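Local coordinates for protein CobC (Shigella flexneri 2a, PDB 6NRU) that probably removes the 5'-phosphate from adenosylcobalamin 5'-phosphate and alpha-ribazole 5'-phosphate in vitamin B12 synthesis, as a histidine phosphatase of branch 1, at residues Gly88-Arg93 against Glu104-Trp109; Asn111-Ala116 against Ser170-Arg175. One frame throughout, in Å; residues are numbered along the deposited sequence.

Contact 1. Residues Gly88-Arg93 against Glu104-Trp109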
loop_
_atom_site.group_PDB
_atom_site.type_symbol
_atom_site.label_atom_id
_atom_site.label_comp_id
_atom_site.label_asym_id
_atom_site.label_seq_id
_atom_site.Cartn_x
_atom_site.Cartn_y
_atom_site.Cartn_z
ATOM N N GLY A 88 -8.897 11.616 8.492
ATOM C CA GLY A 88 -9.375 12.842 9.114
ATOM C C GLY A 88 -9.254 12.809 10.626
ATOM O O GLY A 88 -8.181 12.550 11.183
ATOM N N ASP A 89 -10.372 13.080 11.304
ATOM C CA ASP A 89 -10.374 13.134 12.762
ATOM C C ASP A 89 -10.189 11.762 13.397
ATOM O O ASP A 89 -9.881 11.684 14.592
ATOM C CB ASP A 89 -11.677 13.759 13.270
ATOM C CG ASP A 89 -11.740 15.263 13.038
ATOM O OD1 ASP A 89 -10.687 15.932 13.110
ATOM O OD2 ASP A 89 -12.852 15.780 12.795
ATOM N N TRP A 90 -10.364 10.685 12.633
ATOM C CA TRP A 90 -10.339 9.330 13.168
ATOM C C TRP A 90 -8.941 8.729 13.246
ATOM O O TRP A 90 -8.803 7.593 13.710
ATOM C CB TRP A 90 -11.228 8.411 12.324
ATOM C CG TRP A 90 -12.685 8.731 12.409
ATOM C CD1 TRP A 90 -13.285 9.618 13.256
ATOM C CD2 TRP A 90 -13.732 8.162 11.618
ATOM N NE1 TRP A 90 -14.641 9.637 13.040
ATOM C CE2 TRP A 90 -14.940 8.752 12.037
ATOM C CE3 TRP A 90 -13.765 7.210 10.596
ATOM C CZ2 TRP A 90 -16.168 8.423 11.467
ATOM C CZ3 TRP A 90 -14.985 6.884 10.032
ATOM C CH2 TRP A 90 -16.169 7.490 10.468
ATOM N N GLU A 91 -7.911 9.446 12.805
ATOM C CA GLU A 91 -6.567 8.890 12.799
ATOM C C GLU A 91 -6.013 8.797 14.217
ATOM O O GLU A 91 -6.363 9.586 15.100
ATOM C CB GLU A 91 -5.645 9.736 11.923
ATOM C CG GLU A 91 -6.227 10.032 10.553
ATOM C CD GLU A 91 -5.188 10.484 9.548
ATOM O OE1 GLU A 91 -4.251 11.213 9.938
ATOM O OE2 GLU A 91 -5.313 10.113 8.361
HETATM N N MSE A 92 -5.141 7.811 14.425
HETATM C CA MSE A 92 -4.563 7.508 15.736
HETATM C C MSE A 92 -5.620 7.292 16.814
HETATM O O MSE A 92 -5.418 7.658 17.972
HETATM C CB MSE A 92 -3.601 8.614 16.174
HETATM C CG MSE A 92 -2.445 8.822 15.226
HETATM SE SE MSE A 92 -1.527 7.146 14.855
HETATM C CE MSE A 92 -0.359 7.061 16.419
ATOM N N ARG A 93 -6.745 6.690 16.431
ATOM C CA ARG A 93 -7.828 6.408 17.358
ATOM C C ARG A 93 -8.357 5.005 17.096
ATOM O O ARG A 93 -8.220 4.461 15.997
ATOM C CB ARG A 93 -8.947 7.455 17.244
ATOM C CG ARG A 93 -8.528 8.834 17.744
ATOM C CD ARG A 93 -9.484 9.929 17.301
ATOM N NE ARG A 93 -10.759 9.870 18.010
ATOM C CZ ARG A 93 -11.841 10.556 17.655
ATOM N NH1 ARG A 93 -11.804 11.358 16.597
ATOM N NH2 ARG A 93 -12.963 10.439 18.354
ATOM N N GLU A 104 -22.582 8.351 15.438
ATOM C CA GLU A 104 -23.370 8.360 14.210
ATOM C C GLU A 104 -22.481 8.326 12.973
ATOM O O GLU A 104 -22.676 7.490 12.083
ATOM C CB GLU A 104 -24.287 9.580 14.175
ATOM C CG GLU A 104 -25.034 9.724 12.860
ATOM C CD GLU A 104 -25.913 10.955 12.822
ATOM O OE1 GLU A 104 -26.109 11.576 13.887
ATOM O OE2 GLU A 104 -26.408 11.299 11.728
ATOM N N ASN A 105 -21.502 9.229 12.894
ATOM C CA ASN A 105 -20.634 9.267 11.720
ATOM C C ASN A 105 -19.828 7.981 11.588
ATOM O O ASN A 105 -19.579 7.507 10.474
ATOM C CB ASN A 105 -19.707 10.483 11.785
ATOM C CG ASN A 105 -20.466 11.783 11.970
ATOM O OD1 ASN A 105 -20.064 12.647 12.750
ATOM N ND2 ASN A 105 -21.573 11.928 11.250
ATOM N N TYR A 106 -19.430 7.388 12.715
ATOM C CA TYR A 106 -18.638 6.164 12.660
ATOM C C TYR A 106 -19.501 4.943 12.347
ATOM O O TYR A 106 -19.055 4.039 11.633
ATOM C CB TYR A 106 -17.884 5.974 13.974
ATOM C CG TYR A 106 -16.851 4.884 13.927
ATOM C CD1 TYR A 106 -15.693 5.029 13.178
ATOM C CD2 TYR A 106 -17.037 3.703 14.624
ATOM C CE1 TYR A 106 -14.747 4.025 13.131
ATOM C CE2 TYR A 106 -16.100 2.697 14.584
ATOM C CZ TYR A 106 -14.958 2.861 13.837
ATOM O OH TYR A 106 -14.023 1.854 13.798
ATOM N N SER A 107 -20.732 4.898 12.871
ATOM C CA SER A 107 -21.650 3.815 12.529
ATOM C C SER A 107 -21.981 3.834 11.046
ATOM O O SER A 107 -22.081 2.780 10.408
ATOM C CB SER A 107 -22.940 3.935 13.342
ATOM O OG SER A 107 -22.670 4.188 14.705
ATOM N N ALA A 108 -22.180 5.033 10.491
ATOM C CA ALA A 108 -22.439 5.162 9.065
ATOM C C ALA A 108 -21.270 4.646 8.244
ATOM O O ALA A 108 -21.465 4.118 7.144
ATOM C CB ALA A 108 -22.735 6.620 8.720
ATOM N N TRP A 109 -20.052 4.775 8.770
ATOM C CA TRP A 109 -18.883 4.233 8.091
ATOM C C TRP A 109 -18.808 2.718 8.235
ATOM O O TRP A 109 -18.554 2.013 7.253
ATOM C CB TRP A 109 -17.614 4.889 8.638
ATOM C CG TRP A 109 -16.387 4.032 8.543
ATOM C CD1 TRP A 109 -15.883 3.207 9.508
ATOM C CD2 TRP A 109 -15.500 3.924 7.422
ATOM N NE1 TRP A 109 -14.742 2.590 9.056
ATOM C CE2 TRP A 109 -14.485 3.012 7.778
ATOM C CE3 TRP A 109 -15.467 4.507 6.151
ATOM C CZ2 TRP A 109 -13.449 2.671 6.909
ATOM C CZ3 TRP A 109 -14.440 4.167 5.291
ATOM C CH2 TRP A 109 -13.445 3.257 5.674
#
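Trp90 pushes the six-membered end of its indole against helix 103-111, where Tyr106 and Trp109 receive it in an aromatic cluster of three rings. Tyr106 brings its edge to one face of Trp90: CD1 of Tyr106 lies 3.7 Å from CH2 of Trp90, off centre toward the rim, with the ring planes at 79°, a T-shaped pair. Against Trp109 the roles reverse. Here Trp90 supplies the edge, and its CZ3 stands over the five-membered ring, 3.5 Å from CG of Trp109, in an offset edge-to-face stack with planes at 68°. Both helix side chains have CG anti to the backbone N (chi1 -169° in Tyr106), which sets Tyr106 over one indole face and turns the face of Trp109 to the indole's outer edge. Trp90 CH2 also meets Asn105 O at 3.4 Å, near the indole plane. No hydrogen bond joins the two segments. Polar ends are served by others: Trp90 NE1 bonds to Asp102 OD2, and Tyr106 OH to Tyr22 OH and His95 ND1. Aromatic packing thus joins loop to helix, while the hydrogen bonds of Trp90 NE1 and Tyr106 OH to residues outside the segments probably limit how far either ring can turn.

Contact 2. Residues Asn111-Ala116 against Ser170-Arg175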
loop_
_atom_site.group_PDB
_atom_site.type_symbol
_atom_site.label_atom_id
_atom_site.label_comp_id
_atom_site.label_asym_id
_atom_site.label_seq_id
_atom_site.Cartn_x
_atom_site.Cartn_y
_atom_site.Cartn_z
ATOM N N ASN A 111 -21.203 0.682 8.636
ATOM C CA ASN A 111 -22.308 0.072 7.909
ATOM C C ASN A 111 -22.286 0.370 6.413
ATOM O O ASN A 111 -23.058 -0.242 5.667
ATOM C CB ASN A 111 -23.649 0.530 8.499
ATOM C CG ASN A 111 -23.856 0.052 9.928
ATOM O OD1 ASN A 111 -23.138 -0.820 10.418
ATOM N ND2 ASN A 111 -24.846 0.624 10.602
ATOM N N ASP A 112 -21.423 1.279 5.954
ATOM C CA ASP A 112 -21.365 1.665 4.548
ATOM C C ASP A 112 -19.978 2.249 4.280
ATOM O O ASP A 112 -19.814 3.432 3.991
ATOM C CB ASP A 112 -22.466 2.667 4.187
ATOM C CG ASP A 112 -22.589 2.885 2.689
ATOM O OD1 ASP A 112 -21.925 2.158 1.916
ATOM O OD2 ASP A 112 -23.351 3.790 2.285
ATOM N N TRP A 113 -18.958 1.390 4.363
ATOM C CA TRP A 113 -17.577 1.835 4.213
ATOM C C TRP A 113 -17.271 2.356 2.815
ATOM O O TRP A 113 -16.278 3.067 2.636
ATOM C CB TRP A 113 -16.616 0.691 4.546
ATOM C CG TRP A 113 -16.656 -0.405 3.536
ATOM C CD1 TRP A 113 -17.482 -1.490 3.537
ATOM C CD2 TRP A 113 -15.851 -0.515 2.359
ATOM N NE1 TRP A 113 -17.233 -2.275 2.437
ATOM C CE2 TRP A 113 -16.235 -1.696 1.697
ATOM C CE3 TRP A 113 -14.838 0.270 1.801
ATOM C CZ2 TRP A 113 -15.642 -2.112 0.507
ATOM C CZ3 TRP A 113 -14.250 -0.145 0.620
ATOM C CH2 TRP A 113 -14.653 -1.324 -0.014
ATOM N N GLN A 114 -18.092 2.022 1.824
ATOM C CA GLN A 114 -17.775 2.397 0.455
ATOM C C GLN A 114 -18.179 3.823 0.116
ATOM O O GLN A 114 -17.647 4.384 -0.846
ATOM C CB GLN A 114 -18.450 1.442 -0.523
ATOM C CG GLN A 114 -17.616 1.154 -1.745
ATOM C CD GLN A 114 -17.890 -0.217 -2.303
ATOM O OE1 GLN A 114 -18.621 -1.005 -1.705
ATOM N NE2 GLN A 114 -17.304 -0.515 -3.456
ATOM N N HIS A 115 -19.160 4.350 0.838
ATOM C CA HIS A 115 -19.653 5.693 0.603
ATOM C C HIS A 115 -19.611 6.702 1.741
ATOM O O HIS A 115 -19.658 7.889 1.503
ATOM C CB HIS A 115 -21.060 5.614 0.040
ATOM C CG HIS A 115 -21.170 4.749 -1.170
ATOM N ND1 HIS A 115 -21.499 3.418 -1.102
ATOM C CD2 HIS A 115 -20.997 5.030 -2.476
ATOM C CE1 HIS A 115 -21.516 2.915 -2.317
ATOM N NE2 HIS A 115 -21.223 3.874 -3.169
ATOM N N ALA A 116 -19.524 6.232 2.968
ATOM C CA ALA A 116 -19.476 7.117 4.122
ATOM C C ALA A 116 -18.092 7.742 4.260
ATOM O O ALA A 116 -17.070 7.081 4.051
ATOM C CB ALA A 116 -19.841 6.354 5.395
ATOM N N SER A 170 -14.194 -5.522 -4.331
ATOM C CA SER A 170 -13.525 -6.810 -4.209
ATOM C C SER A 170 -12.030 -6.687 -3.929
ATOM O O SER A 170 -11.288 -7.645 -4.172
ATOM C CB SER A 170 -13.754 -7.638 -5.473
ATOM O OG SER A 170 -13.276 -6.952 -6.613
HETATM N N MSE A 171 -11.573 -5.543 -3.429
HETATM C CA MSE A 171 -10.179 -5.382 -3.037
HETATM C C MSE A 171 -9.848 -6.282 -1.859
HETATM O O MSE A 171 -8.687 -6.602 -1.618
HETATM C CB MSE A 171 -9.887 -3.930 -2.670
HETATM C CG MSE A 171 -10.787 -3.397 -1.575
HETATM SE SE MSE A 171 -10.372 -1.560 -1.097
HETATM C CE MSE A 171 -8.890 -1.863 0.137
ATOM N N TRP A 172 -10.881 -6.687 -1.126
ATOM C CA TRP A 172 -10.709 -7.454 0.099
ATOM C C TRP A 172 -10.505 -8.941 -0.145
ATOM O O TRP A 172 -10.365 -9.695 0.825
ATOM C CB TRP A 172 -11.910 -7.233 1.017
ATOM C CG TRP A 172 -12.103 -5.793 1.343
ATOM C CD1 TRP A 172 -13.073 -4.967 0.860
ATOM C CD2 TRP A 172 -11.290 -4.994 2.212
ATOM N NE1 TRP A 172 -12.922 -3.705 1.382
ATOM C CE2 TRP A 172 -11.833 -3.696 2.215
ATOM C CE3 TRP A 172 -10.159 -5.254 2.991
ATOM C CZ2 TRP A 172 -11.285 -2.660 2.967
ATOM C CZ3 TRP A 172 -9.615 -4.224 3.735
ATOM C CH2 TRP A 172 -10.179 -2.944 3.718
ATOM N N HIS A 173 -10.488 -9.382 -1.403
ATOM C CA HIS A 173 -10.090 -10.746 -1.717
ATOM C C HIS A 173 -8.577 -10.921 -1.737
ATOM O O HIS A 173 -8.103 -12.059 -1.823
ATOM C CB HIS A 173 -10.666 -11.174 -3.070
ATOM C CG HIS A 173 -12.155 -11.344 -3.075
ATOM N ND1 HIS A 173 -12.806 -12.244 -2.258
ATOM C CD2 HIS A 173 -13.118 -10.743 -3.814
ATOM C CE1 HIS A 173 -14.106 -12.183 -2.487
ATOM N NE2 HIS A 173 -14.322 -11.279 -3.426
ATOM N N PHE A 174 -7.812 -9.824 -1.655
ATOM C CA PHE A 174 -6.348 -9.841 -1.747
ATOM C C PHE A 174 -5.776 -9.022 -0.595
ATOM O O PHE A 174 -5.370 -7.874 -0.784
ATOM C CB PHE A 174 -5.868 -9.296 -3.095
ATOM C CG PHE A 174 -6.708 -9.718 -4.257
ATOM C CD1 PHE A 174 -6.433 -10.895 -4.933
ATOM C CD2 PHE A 174 -7.771 -8.937 -4.681
ATOM C CE1 PHE A 174 -7.205 -11.288 -6.007
ATOM C CE2 PHE A 174 -8.548 -9.325 -5.752
ATOM C CZ PHE A 174 -8.264 -10.500 -6.418
ATOM N N ARG A 175 -5.729 -9.613 0.594
ATOM C CA ARG A 175 -5.061 -8.955 1.708
ATOM C C ARG A 175 -3.552 -8.980 1.491
ATOM O O ARG A 175 -2.966 -10.038 1.243
ATOM C CB ARG A 175 -5.426 -9.634 3.025
ATOM C CG ARG A 175 -6.636 -9.025 3.714
ATOM C CD ARG A 175 -6.435 -8.941 5.220
ATOM N NE ARG A 175 -6.910 -10.138 5.912
ATOM C CZ ARG A 175 -6.123 -11.006 6.542
ATOM N NH1 ARG A 175 -4.811 -10.815 6.575
ATOM N NH2 ARG A 175 -6.650 -12.063 7.144
#
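Trp172 NE1 points at one face of Trp113, 3.3 Å from Trp113 CH2. The indoles make an offset edge-to-face stack, planes at 83° and centroids 4.8 Å apart between the six-membered ring of Trp113 and the five-membered ring of Trp172. NE1 is displaced toward the rim on the CZ2-CH2 side, and the neighbouring CD1 of Trp172 follows at 3.9 Å from Trp113 CZ2. In Trp113, CG sits between the backbone N and the carbonyl carbon (chi1 69°), a setting that carries the indole across to the 3-10 turn at 171-173. Gln114 CB lies over the opposite face. Selenomethionine Met171 adds an oblique Met-aromatic contact, its SE 4.4 Å from Trp113 CH2, and its CG lies over the rim of one face of Trp172. Within the loop 111-116, His115 ND1 donates a long but nearly straight bond to Asp112 OD1, 3.3 Å at 167°, on the syn side of the carboxylate and in the imidazole plane. Phe124 of helix 124-136 meets Trp113 edge-to-face as well. No hydrogen bond joins the segments, but the N-H of Trp172 is aimed at the Trp113 pi cloud, consistent with an N-H...pi attraction that would hold the two indoles near perpendicular.

In the fold
Contact 1 closes before contact 2 opens along the chain, and their centres lie 15 Å apart on the same side of the chain's centre. Helix 103-111 carries one half of contact 1 and runs into the loop 111-116 of contact 2, where the Ala116 methyl packs on Ala108 and Trp109. Contact 1 is local, tying the loop after strand 76-78 to that helix; contact 2 reaches 54 residues on, to the loop between helix 153-163 and strand 181-187. Trp109 lies about 9 Å from Glu84, the likely proton donor/acceptor, and Met171 about 7 Å, between side chains. Bound glycols near Trp109, Trp113 and Trp172, probably from the crystallisation liquor, are consistent with an aromatic-lined pocket beside the active site.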